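Long-range contacts in cytokinin riboside 5'-monophosphate phosphoribohydrolase (Corynebacterium glutamicum, PDB 5WQ3), which is an enzyme of the SLOG clan, built as a Rossmann-like alpha/beta fold around a parallel beta-sheet flanked by helices: residues P195-G200 with R228-D233; Q54-A59 with L147-F152; E66-V71 with D100-T105; L92-V97 with S120-L125. All coordinates share one frame; numbering follows the deposited sequence. Where two conformers were deposited one is given.

Interaction 1: P195-G200 with R228-D233; sequences PIVLIG and RMLVTD. With PGE (triethylene glycol), chain M.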
loop_
_atom_site.group_PDB
_atom_site.type_symbol
_atom_site.label_atom_id
_atom_site.label_comp_id
_atom_site.label_asym_id
_atom_site.label_seq_id
_atom_site.Cartn_x
_atom_site.Cartn_y
_atom_site.Cartn_z
ATOM N N PRO C 195 -48.795 40.688 -41.698
ATOM C CA PRO C 195 -47.651 41.626 -41.737
ATOM C C PRO C 195 -46.363 41.038 -41.146
ATOM O O PRO C 195 -46.375 40.153 -40.276
ATOM C CB PRO C 195 -48.166 42.833 -40.943
ATOM C CG PRO C 195 -49.236 42.278 -40.081
ATOM C CD PRO C 195 -49.891 41.227 -40.915
ATOM N N ILE C 196 -45.227 41.545 -41.625
ATOM C CA ILE C 196 -43.975 40.967 -41.312
ATOM C C ILE C 196 -43.116 42.148 -40.973
ATOM O O ILE C 196 -42.998 43.087 -41.796
ATOM C CB ILE C 196 -43.359 40.213 -42.508
ATOM C CG1 ILE C 196 -44.252 39.027 -42.949
ATOM C CG2 ILE C 196 -41.937 39.769 -42.126
ATOM C CD1 ILE C 196 -43.828 38.437 -44.264
ATOM N N VAL C 197 -42.556 42.124 -39.780
ATOM C CA VAL C 197 -41.747 43.270 -39.337
ATOM C C VAL C 197 -40.385 42.825 -38.883
ATOM O O VAL C 197 -40.277 41.784 -38.186
ATOM C CB VAL C 197 -42.385 44.000 -38.147
ATOM C CG1 VAL C 197 -41.558 45.251 -37.806
ATOM C CG2 VAL C 197 -43.809 44.368 -38.470
ATOM N N LEU C 198 -39.331 43.569 -39.312
ATOM C CA LEU C 198 -37.976 43.288 -38.820
ATOM C C LEU C 198 -37.561 44.449 -37.910
ATOM O O LEU C 198 -37.675 45.590 -38.313
ATOM C CB LEU C 198 -36.926 43.063 -39.984
ATOM C CG LEU C 198 -37.327 42.168 -41.221
ATOM C CD1 LEU C 198 -36.227 42.076 -42.236
ATOM C CD2 LEU C 198 -37.723 40.748 -40.848
ATOM N N ILE C 199 -37.052 44.150 -36.729
ATOM C CA ILE C 199 -36.591 45.136 -35.771
ATOM C C ILE C 199 -35.082 45.185 -35.711
ATOM O O ILE C 199 -34.477 44.215 -35.425
ATOM C CB ILE C 199 -37.078 44.812 -34.367
ATOM C CG1 ILE C 199 -38.584 44.611 -34.338
ATOM C CG2 ILE C 199 -36.582 45.832 -33.372
ATOM C CD1 ILE C 199 -39.426 45.830 -34.454
ATOM N N GLY C 200 -34.506 46.358 -35.930
ATOM C CA GLY C 200 -33.085 46.521 -35.921
ATOM C C GLY C 200 -32.658 46.877 -37.322
ATOM O O GLY C 200 -32.439 46.027 -38.159
ATOM N N ARG C 228 -43.128 45.004 -48.783
ATOM C CA ARG C 228 -44.211 44.834 -47.810
ATOM C C ARG C 228 -43.785 44.564 -46.367
ATOM O O ARG C 228 -44.621 44.675 -45.455
ATOM C CB ARG C 228 -45.098 43.684 -48.248
ATOM C CG ARG C 228 -44.481 42.295 -48.065
ATOM C CD ARG C 228 -45.226 41.236 -48.885
ATOM N NE ARG C 228 -46.661 41.462 -48.723
ATOM C CZ ARG C 228 -47.604 41.344 -49.661
ATOM N NH1 ARG C 228 -47.322 40.972 -50.896
ATOM N NH2 ARG C 228 -48.867 41.613 -49.349
ATOM N N MET C 229 -42.507 44.218 -46.138
ATOM C CA MET C 229 -42.007 44.122 -44.777
ATOM C C MET C 229 -41.688 45.508 -44.255
ATOM O O MET C 229 -41.082 46.299 -44.926
ATOM C CB MET C 229 -40.675 43.400 -44.698
ATOM C CG MET C 229 -40.684 41.979 -45.108
ATOM S SD MET C 229 -39.152 41.203 -44.559
ATOM C CE MET C 229 -38.206 41.441 -46.061
ATOM N N LEU C 230 -41.919 45.743 -43.000
ATOM C CA LEU C 230 -41.409 46.936 -42.377
ATOM C C LEU C 230 -40.125 46.580 -41.685
ATOM O O LEU C 230 -40.048 45.559 -41.012
ATOM C CB LEU C 230 -42.392 47.435 -41.347
ATOM C CG LEU C 230 -41.914 48.535 -40.447
ATOM C CD1 LEU C 230 -41.530 49.801 -41.219
ATOM C CD2 LEU C 230 -42.990 48.791 -39.424
ATOM N N VAL C 231 -39.102 47.407 -41.873
ATOM C CA VAL C 231 -37.877 47.354 -41.083
ATOM C C VAL C 231 -37.728 48.631 -40.235
ATOM O O VAL C 231 -37.662 49.696 -40.814
ATOM C CB VAL C 231 -36.606 47.239 -42.007
ATOM C CG1 VAL C 231 -35.361 47.018 -41.181
ATOM C CG2 VAL C 231 -36.739 46.156 -43.075
ATOM N N THR C 232 -37.648 48.546 -38.912
ATOM C CA THR C 232 -37.659 49.740 -38.098
ATOM C C THR C 232 -37.021 49.481 -36.772
ATOM O O THR C 232 -36.874 48.331 -36.363
ATOM C CB THR C 232 -39.102 50.239 -37.865
ATOM O OG1 THR C 232 -39.055 51.436 -37.094
ATOM C CG2 THR C 232 -39.952 49.121 -37.055
ATOM N N ASP C 233 -36.639 50.553 -36.080
ATOM C CA ASP C 233 -36.242 50.481 -34.671
ATOM C C ASP C 233 -37.312 50.972 -33.721
ATOM O O ASP C 233 -37.108 50.973 -32.495
ATOM C CB ASP C 233 -34.992 51.317 -34.458
ATOM C CG ASP C 233 -33.800 50.715 -35.148
ATOM O OD1 ASP C 233 -33.661 49.437 -35.133
ATOM O OD2 ASP C 233 -33.005 51.473 -35.732
HETATM O O4 PGE M . -36.516 52.339 -40.980
HETATM C C6 PGE M . -37.837 52.663 -40.562
HETATM C C5 PGE M . -38.658 52.909 -41.819
HETATM O O3 PGE M . -39.948 53.386 -41.447
#
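L198 rises from the sheet on the same face as V231 and packs along its length against the neighbouring segment, CG anti to the carbonyl carbon (chi1 -44°). CB passes 4.1 Å from L230 O, CG lies 3.9 Å from M229 SD, and CD1 closes on the same sulfur while also meeting V231 CG2 at 4.2 Å; CD2 also touches SD. The slim, flexible thioether suits this place, because M229, bent at chi3, crosses the leucine obliquely beside I196, whose CG2 touches M229 CG at 3.9 Å. These side chains stand on or beside two adjacent parallel strands, 196-199 and 230-232, the latter one of the two outermost strands in this chain of a Rossmann-like sheet. The backbone N of L198 gives a nearly straight bond to L230 O (2.7 Å, 169°), and its O accepts from T232 N nearly along the C=O axis. V197 and L230 lie side by side on the other face, V197 CG1 meeting L230 CD2 at 4.1 Å, where helix 235-246 packs on L230. V231 O accepts a weak hydrogen bond from O4 of triethylene glycol, probably left from the crystallisation liquor. At the strand ends, G200 N reaches T232 O from above the carbonyl plane; its phi of 114° is easy for a residue without a beta-carbon. D233 OD1 lies 3.1 Å from G200 CA, while OD2 bonds T201 OG1.

Interaction 2: Q54-A59 with L147-F152; sequences QSEFVA and LNFRYF
Two consecutive backbone N-H groups converge on the carboxylate of E56. They lie where strand 145-149, an outermost strand of the Rossmann-like sheet in this chain, gives way to helix 152-162, with Y151 at the N-cap. OE2 takes R150 N at 2.7 Å and OE1 takes Y151 N at 3.1 Å, each oxygen using its syn lone pair, so the pair of bonds fixes the rotation of the group. A glutamate suits the place: its chain is long enough to span from helix 46-64, and its CG lies anti to the carbonyl carbon (chi1 -76°) before a bend at chi2. The amides at the start of a helix would probably favour the charged carboxylate. OE1 also lies in the plane of the F149 ring, at its edge, 3.6 Å from CD2, and it meets the edge of the Y151 ring at CD2, 3.4 Å away. Farther along, A59 O and L147 CD2 approach to 4.2 Å. The arginine points its guanidinium elsewhere, to salt bridges with E132 and with E223 of a neighbouring subunit. This leaves the aliphatic part of R150 over the tyrosine, its CG 3.4 Å above the ring plane, over the centre.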
loop_
_atom_site.group_PDB
_atom_site.type_symbol
_atom_site.label_atom_id
_atom_site.label_comp_id
_atom_site.label_asym_id
_atom_site.label_seq_id
_atom_site.Cartn_x
_atom_site.Cartn_y
_atom_site.Cartn_z
ATOM N N GLN C 54 -48.968 12.538 -35.803
ATOM C CA GLN C 54 -50.371 12.814 -35.725
ATOM C C GLN C 54 -50.703 13.362 -34.375
ATOM O O GLN C 54 -51.484 14.271 -34.215
ATOM C CB GLN C 54 -51.219 11.519 -35.988
ATOM C CG GLN C 54 -52.692 11.865 -35.976
ATOM C CD GLN C 54 -53.673 10.715 -36.280
ATOM O OE1 GLN C 54 -54.285 10.163 -35.385
ATOM N NE2 GLN C 54 -53.855 10.410 -37.553
ATOM N N SER C 55 -50.080 12.831 -33.382
ATOM C CA SER C 55 -50.325 13.203 -31.981
ATOM C C SER C 55 -49.974 14.650 -31.718
ATOM O O SER C 55 -50.674 15.346 -30.989
ATOM C CB SER C 55 -49.486 12.268 -31.062
ATOM O OG SER C 55 -49.807 12.413 -29.699
ATOM N N GLU C 56 -48.882 15.093 -32.300
ATOM C CA GLU C 56 -48.454 16.436 -32.091
ATOM C C GLU C 56 -49.347 17.459 -32.796
ATOM O O GLU C 56 -49.628 18.510 -32.190
ATOM C CB GLU C 56 -47.024 16.595 -32.579
ATOM C CG GLU C 56 -46.076 15.989 -31.598
ATOM C CD GLU C 56 -44.708 16.692 -31.562
ATOM O OE1 GLU C 56 -44.300 17.447 -32.509
ATOM O OE2 GLU C 56 -44.031 16.393 -30.578
ATOM N N PHE C 57 -49.831 17.134 -34.031
ATOM C CA PHE C 57 -50.777 17.988 -34.695
ATOM C C PHE C 57 -52.044 18.043 -33.915
ATOM O O PHE C 57 -52.596 19.099 -33.708
ATOM C CB PHE C 57 -51.022 17.610 -36.170
ATOM C CG PHE C 57 -49.891 18.003 -37.087
ATOM C CD1 PHE C 57 -49.770 19.339 -37.524
ATOM C CD2 PHE C 57 -48.944 17.098 -37.490
ATOM C CE1 PHE C 57 -48.751 19.711 -38.371
ATOM C CE2 PHE C 57 -47.880 17.493 -38.334
ATOM C CZ PHE C 57 -47.778 18.808 -38.754
ATOM N N VAL C 58 -52.561 16.889 -33.513
ATOM C CA VAL C 58 -53.789 16.891 -32.745
ATOM C C VAL C 58 -53.716 17.730 -31.481
ATOM O O VAL C 58 -54.531 18.603 -31.280
ATOM C CB VAL C 58 -54.252 15.437 -32.441
ATOM C CG1 VAL C 58 -55.411 15.453 -31.473
ATOM C CG2 VAL C 58 -54.576 14.715 -33.696
ATOM N N ALA C 59 -52.701 17.535 -30.645
ATOM C CA ALA C 59 -52.504 18.279 -29.399
ATOM C C ALA C 59 -52.299 19.776 -29.611
ATOM O O ALA C 59 -52.779 20.617 -28.800
ATOM C CB ALA C 59 -51.279 17.729 -28.638
ATOM N N LEU C 147 -46.437 24.624 -24.881
ATOM C CA LEU C 147 -46.515 23.278 -25.406
ATOM C C LEU C 147 -45.115 22.991 -25.876
ATOM O O LEU C 147 -44.324 23.890 -26.185
ATOM C CB LEU C 147 -47.434 23.147 -26.627
ATOM C CG LEU C 147 -48.934 23.253 -26.601
ATOM C CD1 LEU C 147 -49.342 24.594 -26.042
ATOM C CD2 LEU C 147 -49.458 23.112 -28.020
ATOM N N ASN C 148 -44.823 21.712 -25.980
ATOM C CA ASN C 148 -43.513 21.227 -26.377
ATOM C C ASN C 148 -43.613 20.224 -27.535
ATOM O O ASN C 148 -44.389 19.292 -27.483
ATOM C CB ASN C 148 -42.817 20.631 -25.135
ATOM C CG ASN C 148 -42.056 21.682 -24.349
ATOM O OD1 ASN C 148 -41.491 22.626 -24.911
ATOM N ND2 ASN C 148 -42.049 21.538 -23.063
ATOM N N PHE C 149 -42.826 20.433 -28.577
ATOM C CA PHE C 149 -42.926 19.662 -29.809
ATOM C C PHE C 149 -41.606 18.971 -30.058
ATOM O O PHE C 149 -40.528 19.550 -29.929
ATOM C CB PHE C 149 -43.214 20.563 -31.035
ATOM C CG PHE C 149 -44.564 21.216 -31.009
ATOM C CD1 PHE C 149 -44.765 22.371 -30.321
ATOM C CD2 PHE C 149 -45.656 20.616 -31.622
ATOM C CE1 PHE C 149 -46.031 22.944 -30.258
ATOM C CE2 PHE C 149 -46.909 21.190 -31.614
ATOM C CZ PHE C 149 -47.112 22.356 -30.919
ATOM N N ARG C 150 -41.705 17.706 -30.368
ATOM C CA ARG C 150 -40.610 16.953 -30.923
ATOM C C ARG C 150 -40.278 17.308 -32.407
ATOM O O ARG C 150 -39.139 17.243 -32.818
ATOM C CB ARG C 150 -40.994 15.453 -30.755
ATOM C CG ARG C 150 -40.411 14.506 -31.777
ATOM C CD ARG C 150 -38.975 14.320 -31.457
ATOM N NE ARG C 150 -38.388 13.127 -32.035
ATOM C CZ ARG C 150 -37.242 12.630 -31.589
ATOM N NH1 ARG C 150 -36.632 13.240 -30.570
ATOM N NH2 ARG C 150 -36.711 11.539 -32.139
ATOM N N TYR C 151 -41.291 17.599 -33.222
ATOM C CA TYR C 151 -41.136 17.699 -34.646
ATOM C C TYR C 151 -41.143 19.164 -35.043
ATOM O O TYR C 151 -42.155 19.851 -34.913
ATOM C CB TYR C 151 -42.281 16.951 -35.309
ATOM C CG TYR C 151 -42.148 15.467 -35.036
ATOM C CD1 TYR C 151 -41.132 14.701 -35.639
ATOM C CD2 TYR C 151 -43.013 14.832 -34.177
ATOM C CE1 TYR C 151 -41.030 13.330 -35.398
ATOM C CE2 TYR C 151 -42.871 13.475 -33.903
ATOM C CZ TYR C 151 -41.897 12.738 -34.518
ATOM O OH TYR C 151 -41.818 11.383 -34.216
ATOM N N PHE C 152 -40.004 19.646 -35.523
ATOM C CA PHE C 152 -39.828 21.021 -36.008
ATOM C C PHE C 152 -40.958 21.430 -36.952
ATOM O O PHE C 152 -41.517 22.510 -36.852
ATOM C CB PHE C 152 -38.468 21.043 -36.710
ATOM C CG PHE C 152 -37.781 22.345 -36.702
ATOM C CD1 PHE C 152 -37.196 22.829 -35.539
ATOM C CD2 PHE C 152 -37.644 23.083 -37.891
ATOM C CE1 PHE C 152 -36.548 24.066 -35.530
ATOM C CE2 PHE C 152 -36.969 24.308 -37.899
ATOM C CZ PHE C 152 -36.431 24.802 -36.718
#

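Interaction 3: E66-V71 with D100-T105; sequences EMPKAV and DYAVVT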
loop_
_atom_site.group_PDB
_atom_site.type_symbol
_atom_site.label_atom_id
_atom_site.label_comp_id
_atom_site.label_asym_id
_atom_site.label_seq_id
_atom_site.Cartn_x
_atom_site.Cartn_y
_atom_site.Cartn_z
ATOM N N GLU C 66 -58.640 27.738 -29.713
ATOM C CA GLU C 66 -59.361 28.901 -29.231
ATOM C C GLU C 66 -58.567 30.199 -29.151
ATOM O O GLU C 66 -59.061 31.209 -28.644
ATOM C CB GLU C 66 -59.958 28.576 -27.882
ATOM C CG GLU C 66 -60.874 27.339 -27.994
ATOM C CD GLU C 66 -61.821 27.197 -26.832
ATOM O OE1 GLU C 66 -61.665 27.943 -25.821
ATOM O OE2 GLU C 66 -62.729 26.333 -26.949
ATOM N N MET C 67 -57.353 30.199 -29.638
ATOM C CA MET C 67 -56.455 31.374 -29.454
ATOM C C MET C 67 -57.132 32.670 -29.890
ATOM O O MET C 67 -57.800 32.739 -30.907
ATOM C CB MET C 67 -55.155 31.219 -30.251
ATOM C CG MET C 67 -54.052 30.414 -29.636
ATOM S SD MET C 67 -53.199 31.199 -28.230
ATOM C CE MET C 67 -52.309 32.575 -28.905
ATOM N N PRO C 68 -56.950 33.715 -29.108
ATOM C CA PRO C 68 -57.305 35.042 -29.568
ATOM C C PRO C 68 -56.278 35.558 -30.605
ATOM O O PRO C 68 -55.279 34.922 -30.866
ATOM C CB PRO C 68 -57.151 35.880 -28.285
ATOM C CG PRO C 68 -56.024 35.191 -27.553
ATOM C CD PRO C 68 -56.266 33.731 -27.800
ATOM N N LYS C 69 -56.519 36.731 -31.163
ATOM C CA LYS C 69 -55.568 37.283 -32.122
ATOM C C LYS C 69 -54.139 37.343 -31.515
ATOM O O LYS C 69 -53.964 37.555 -30.313
ATOM C CB LYS C 69 -56.075 38.621 -32.651
ATOM C CG LYS C 69 -55.899 39.745 -31.650
ATOM C CD LYS C 69 -56.313 41.035 -32.380
ATOM C CE LYS C 69 -56.558 42.138 -31.397
ATOM N NZ LYS C 69 -57.184 43.225 -32.165
ATOM N N ALA C 70 -53.122 37.115 -32.349
ATOM C CA ALA C 70 -51.775 36.823 -31.894
ATOM C C ALA C 70 -50.724 37.215 -32.895
ATOM O O ALA C 70 -50.991 37.186 -34.105
ATOM C CB ALA C 70 -51.650 35.340 -31.537
ATOM N N VAL C 71 -49.549 37.605 -32.354
ATOM C CA VAL C 71 -48.350 37.834 -33.085
ATOM C C VAL C 71 -47.278 36.858 -32.604
ATOM O O VAL C 71 -47.090 36.712 -31.414
ATOM C CB VAL C 71 -47.864 39.272 -32.842
ATOM C CG1 VAL C 71 -46.587 39.534 -33.634
ATOM C CG2 VAL C 71 -48.970 40.215 -33.273
ATOM N N ASP C 100 -53.880 44.515 -27.586
ATOM C CA ASP C 100 -54.738 43.351 -27.471
ATOM C C ASP C 100 -54.289 42.118 -28.273
ATOM O O ASP C 100 -55.130 41.318 -28.678
ATOM C CB ASP C 100 -56.188 43.715 -27.779
ATOM C CG ASP C 100 -56.648 44.942 -26.967
ATOM O OD1 ASP C 100 -56.342 44.978 -25.744
ATOM O OD2 ASP C 100 -57.214 45.890 -27.579
ATOM N N TYR C 101 -52.989 41.946 -28.454
ATOM C CA TYR C 101 -52.456 40.686 -29.095
ATOM C C TYR C 101 -51.898 39.729 -28.059
ATOM O O TYR C 101 -51.279 40.123 -27.116
ATOM C CB TYR C 101 -51.371 41.004 -30.149
ATOM C CG TYR C 101 -51.948 41.641 -31.391
ATOM C CD1 TYR C 101 -52.486 40.865 -32.392
ATOM C CD2 TYR C 101 -51.926 43.025 -31.563
ATOM C CE1 TYR C 101 -52.987 41.417 -33.541
ATOM C CE2 TYR C 101 -52.441 43.604 -32.669
ATOM C CZ TYR C 101 -52.995 42.816 -33.649
ATOM O OH TYR C 101 -53.477 43.393 -34.775
ATOM N N ALA C 102 -52.163 38.462 -28.219
ATOM C CA ALA C 102 -51.306 37.418 -27.606
ATOM C C ALA C 102 -49.935 37.430 -28.262
ATOM O O ALA C 102 -49.819 37.798 -29.411
ATOM C CB ALA C 102 -51.943 36.030 -27.769
ATOM N N VAL C 103 -48.895 37.066 -27.507
ATOM C CA VAL C 103 -47.543 37.057 -27.984
ATOM C C VAL C 103 -47.078 35.617 -27.901
ATOM O O VAL C 103 -47.119 35.022 -26.804
ATOM C CB VAL C 103 -46.681 37.942 -27.109
ATOM C CG1 VAL C 103 -45.202 37.756 -27.389
ATOM C CG2 VAL C 103 -47.125 39.398 -27.285
ATOM N N VAL C 104 -46.720 35.068 -29.044
ATOM C CA VAL C 104 -46.294 33.693 -29.218
ATOM C C VAL C 104 -44.819 33.664 -29.583
ATOM O O VAL C 104 -44.390 34.402 -30.513
ATOM C CB VAL C 104 -47.045 33.049 -30.372
ATOM C CG1 VAL C 104 -46.712 31.563 -30.529
ATOM C CG2 VAL C 104 -48.522 33.235 -30.169
ATOM N N THR C 105 -44.050 32.804 -28.878
ATOM C CA THR C 105 -42.624 32.613 -29.210
ATOM C C THR C 105 -42.278 31.149 -29.293
ATOM O O THR C 105 -43.051 30.316 -28.867
ATOM C CB THR C 105 -41.718 33.162 -28.135
ATOM O OG1 THR C 105 -41.942 32.435 -26.900
ATOM C CG2 THR C 105 -41.947 34.601 -27.946
HETATM O O HOH W 1 -55.820 44.587 -34.369
HETATM O O HOH W 2 -55.643 38.617 -28.276
#
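K69 starts from the crowded position, CG lying between the backbone N and the carbonyl carbon (chi1 76°), and runs extended from there, while Y101 turns its CG anti to the carbonyl carbon (chi1 -71°); together these torsions lay the lysine chain over one face of the phenol ring. The setting is the beta-alpha-beta unit formed by strand 70-74, helix 84-98 and strand 102-105, with Y101 just ahead of the second strand. K69 CE sits 4.2 Å from the ring centroid as a CH-pi contact, and the ammonium NZ makes a cation-pi contact at 4.8 Å from that centroid. A long aliphatic chain ending in a charge suits this exposed approach to strand 70-74, since it both packs on the ring and meets solvent: a water links NZ to Y101 OH, which also bonds H246. From the other side of the ring V71 CG2 approaches off-centre, 3.7 Å from CD1. The parallel strands are joined by A102 N to K69 O, V71 N to A102 O and V104 N to V71 O, the last nearly straight at 171°. Small alanines suit the tight A70-A102 pair, where CB meets CB at 3.8 Å, and M67 bends its chain so that CE touches A102 CB at 3.7 Å. K69 O accepts a second hydrogen bond, from another water 2.8 Å away, which also donates to D100 O.

Interaction 4: L92-V97 with S120-L125; sequences LGEKLV and SEANGL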
loop_
_atom_site.group_PDB
_atom_site.type_symbol
_atom_site.label_atom_id
_atom_site.label_comp_id
_atom_site.label_asym_id
_atom_site.label_seq_id
_atom_site.Cartn_x
_atom_site.Cartn_y
_atom_site.Cartn_z
ATOM N N LEU C 92 -41.522 45.344 -26.709
ATOM C CA LEU C 92 -42.365 44.839 -27.783
ATOM C C LEU C 92 -43.489 43.942 -27.242
ATOM O O LEU C 92 -44.670 44.058 -27.644
ATOM C CB LEU C 92 -41.522 44.068 -28.773
ATOM C CG LEU C 92 -42.304 43.476 -29.930
ATOM C CD1 LEU C 92 -42.982 44.553 -30.729
ATOM C CD2 LEU C 92 -41.371 42.661 -30.812
ATOM N N GLY C 93 -43.148 43.086 -26.316
ATOM C CA GLY C 93 -44.178 42.186 -25.779
ATOM C C GLY C 93 -45.217 42.991 -25.038
ATOM O O GLY C 93 -46.433 42.766 -25.173
ATOM N N GLU C 94 -44.740 43.941 -24.248
ATOM C CA GLU C 94 -45.639 44.851 -23.513
ATOM C C GLU C 94 -46.592 45.613 -24.466
ATOM O O GLU C 94 -47.799 45.664 -24.232
ATOM C CB GLU C 94 -44.822 45.834 -22.681
ATOM C CG GLU C 94 -45.652 46.638 -21.681
ATOM C CD GLU C 94 -46.166 47.963 -22.240
ATOM O OE1 GLU C 94 -47.420 48.149 -22.310
ATOM O OE2 GLU C 94 -45.303 48.816 -22.598
ATOM N N LYS C 95 -46.062 46.189 -25.542
ATOM C CA LYS C 95 -46.856 46.993 -26.487
ATOM C C LYS C 95 -47.795 46.143 -27.315
ATOM O O LYS C 95 -48.866 46.583 -27.683
ATOM C CB LYS C 95 -45.899 47.710 -27.438
ATOM C CG LYS C 95 -45.059 48.798 -26.734
ATOM C CD LYS C 95 -43.982 49.351 -27.632
ATOM C CE LYS C 95 -43.047 50.363 -26.944
ATOM N NZ LYS C 95 -43.816 51.503 -26.425
ATOM N N LEU C 96 -47.369 44.928 -27.665
ATOM C CA LEU C 96 -48.276 44.024 -28.362
ATOM C C LEU C 96 -49.493 43.710 -27.495
ATOM O O LEU C 96 -50.586 43.633 -27.985
ATOM C CB LEU C 96 -47.570 42.714 -28.801
ATOM C CG LEU C 96 -46.621 42.930 -29.960
ATOM C CD1 LEU C 96 -45.715 41.724 -30.165
ATOM C CD2 LEU C 96 -47.453 43.228 -31.203
ATOM N N VAL C 97 -49.289 43.547 -26.198
ATOM C CA VAL C 97 -50.405 43.165 -25.313
ATOM C C VAL C 97 -51.333 44.362 -25.102
ATOM O O VAL C 97 -52.502 44.180 -25.002
ATOM C CB VAL C 97 -49.906 42.716 -23.956
ATOM C CG1 VAL C 97 -51.027 42.781 -22.880
ATOM C CG2 VAL C 97 -49.370 41.313 -24.088
ATOM N N SER C 120 -46.246 38.752 -20.427
ATOM C CA SER C 120 -46.740 38.127 -19.202
ATOM C C SER C 120 -46.866 39.199 -18.115
ATOM O O SER C 120 -47.876 39.314 -17.444
ATOM C CB SER C 120 -45.798 37.020 -18.732
ATOM O OG SER C 120 -46.516 36.158 -17.847
ATOM N N GLU C 121 -45.828 39.994 -17.985
ATOM C CA GLU C 121 -45.797 40.995 -16.943
ATOM C C GLU C 121 -46.765 42.143 -17.210
ATOM O O GLU C 121 -47.050 42.871 -16.286
ATOM C CB GLU C 121 -44.369 41.478 -16.683
ATOM C CG GLU C 121 -43.524 40.388 -16.001
ATOM C CD GLU C 121 -42.137 40.862 -15.577
ATOM O OE1 GLU C 121 -41.702 41.942 -16.063
ATOM O OE2 GLU C 121 -41.464 40.122 -14.788
ATOM N N ALA C 122 -47.293 42.285 -18.438
ATOM C CA ALA C 122 -48.434 43.200 -18.695
ATOM C C ALA C 122 -49.742 42.514 -18.609
ATOM O O ALA C 122 -50.721 43.009 -19.127
ATOM C CB ALA C 122 -48.330 43.838 -20.057
ATOM N N ASN C 123 -49.823 41.360 -17.970
ATOM C CA ASN C 123 -51.123 40.666 -17.893
ATOM C C ASN C 123 -51.733 40.306 -19.194
ATOM O O ASN C 123 -52.963 40.234 -19.266
ATOM C CB ASN C 123 -52.184 41.523 -17.179
ATOM C CG ASN C 123 -51.720 42.016 -15.847
ATOM O OD1 ASN C 123 -51.550 43.245 -15.603
ATOM N ND2 ASN C 123 -51.470 41.068 -14.971
ATOM N N GLY C 124 -50.916 40.092 -20.243
ATOM C CA GLY C 124 -51.421 39.584 -21.506
ATOM C C GLY C 124 -51.180 38.076 -21.636
ATOM O O GLY C 124 -50.591 37.451 -20.765
ATOM N N LEU C 125 -51.609 37.496 -22.742
ATOM C CA LEU C 125 -51.386 36.062 -22.980
ATOM C C LEU C 125 -50.017 35.833 -23.633
ATOM O O LEU C 125 -49.786 36.271 -24.780
ATOM C CB LEU C 125 -52.449 35.494 -23.901
ATOM C CG LEU C 125 -52.379 33.989 -24.175
ATOM C CD1 LEU C 125 -52.357 33.148 -22.916
ATOM C CD2 LEU C 125 -53.567 33.622 -25.027
#
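V97 N is held by two acceptors, both inside its own helix: G93 O accepts the regular helical bond at 3.1 Å and E94 O, at 3.3 Å, a weak second one. Across the contact no hydrogen bond forms; helix 84-98 meets the end of helix 113-121, which a Schellman motif closes, as two neighbouring helices lying against the Rossmann-like sheet. In that motif N123 N bonds S120 O at 2.9 Å, G124 N reaches back to A119 O, and N123 is the C-prime residue with a phi of 60°, a backbone angle that asparagine tolerates better than most residues with a side chain. The turn presents A122 and G124 to the other helix, and V97 fills the place between them. Its CG1, anti to the backbone N (chi1 160°), lies 3.5 Å from G124 CA and 4.0 Å from A122 CB, while CG2 comes to 3.7 Å from the same glycine carbon. Both branches of the compact valine thus rest on the glycine main chain, and CG1 also meets the A122 methyl. Glycine suits this position because a beta-carbon on it would fall 2.2 Å from V97 CG2; alanine suits position 122, two residues earlier, its single methyl pointing toward the helix. Elsewhere on helix 84-98, L92 and L96 turn to strand 70-74, and K95 NZ pairs with D236 in a salt bridge. One turn before the valine, the aliphatic part of E94 adds the outer edge of the contact, its CG lying 4.2 Å from A122 CB.

In the fold
Interactions 1, 2 and 3 all reach the one parallel sheet, and interactions 1 and 2 lie on opposite sides of the chain's centre, their centres 29 Å apart, at the two outermost strands of the sheet. Interaction 3 is the buried one, joining central strands by backbone bonds; interaction 1 repeats that chemistry in a partly buried place, while interaction 2 replaces strand pairing with a helix carboxylate binding main-chain N-H groups. Interaction 4 is a surface contact of apolar touches without cross-bonds. It shares helix and strand surroundings with interaction 3: their centres are 10 Å apart, and Y101 N meets L96 O while V103 N meets L125 O, probable hydrogen bonds at 3.0 Å each.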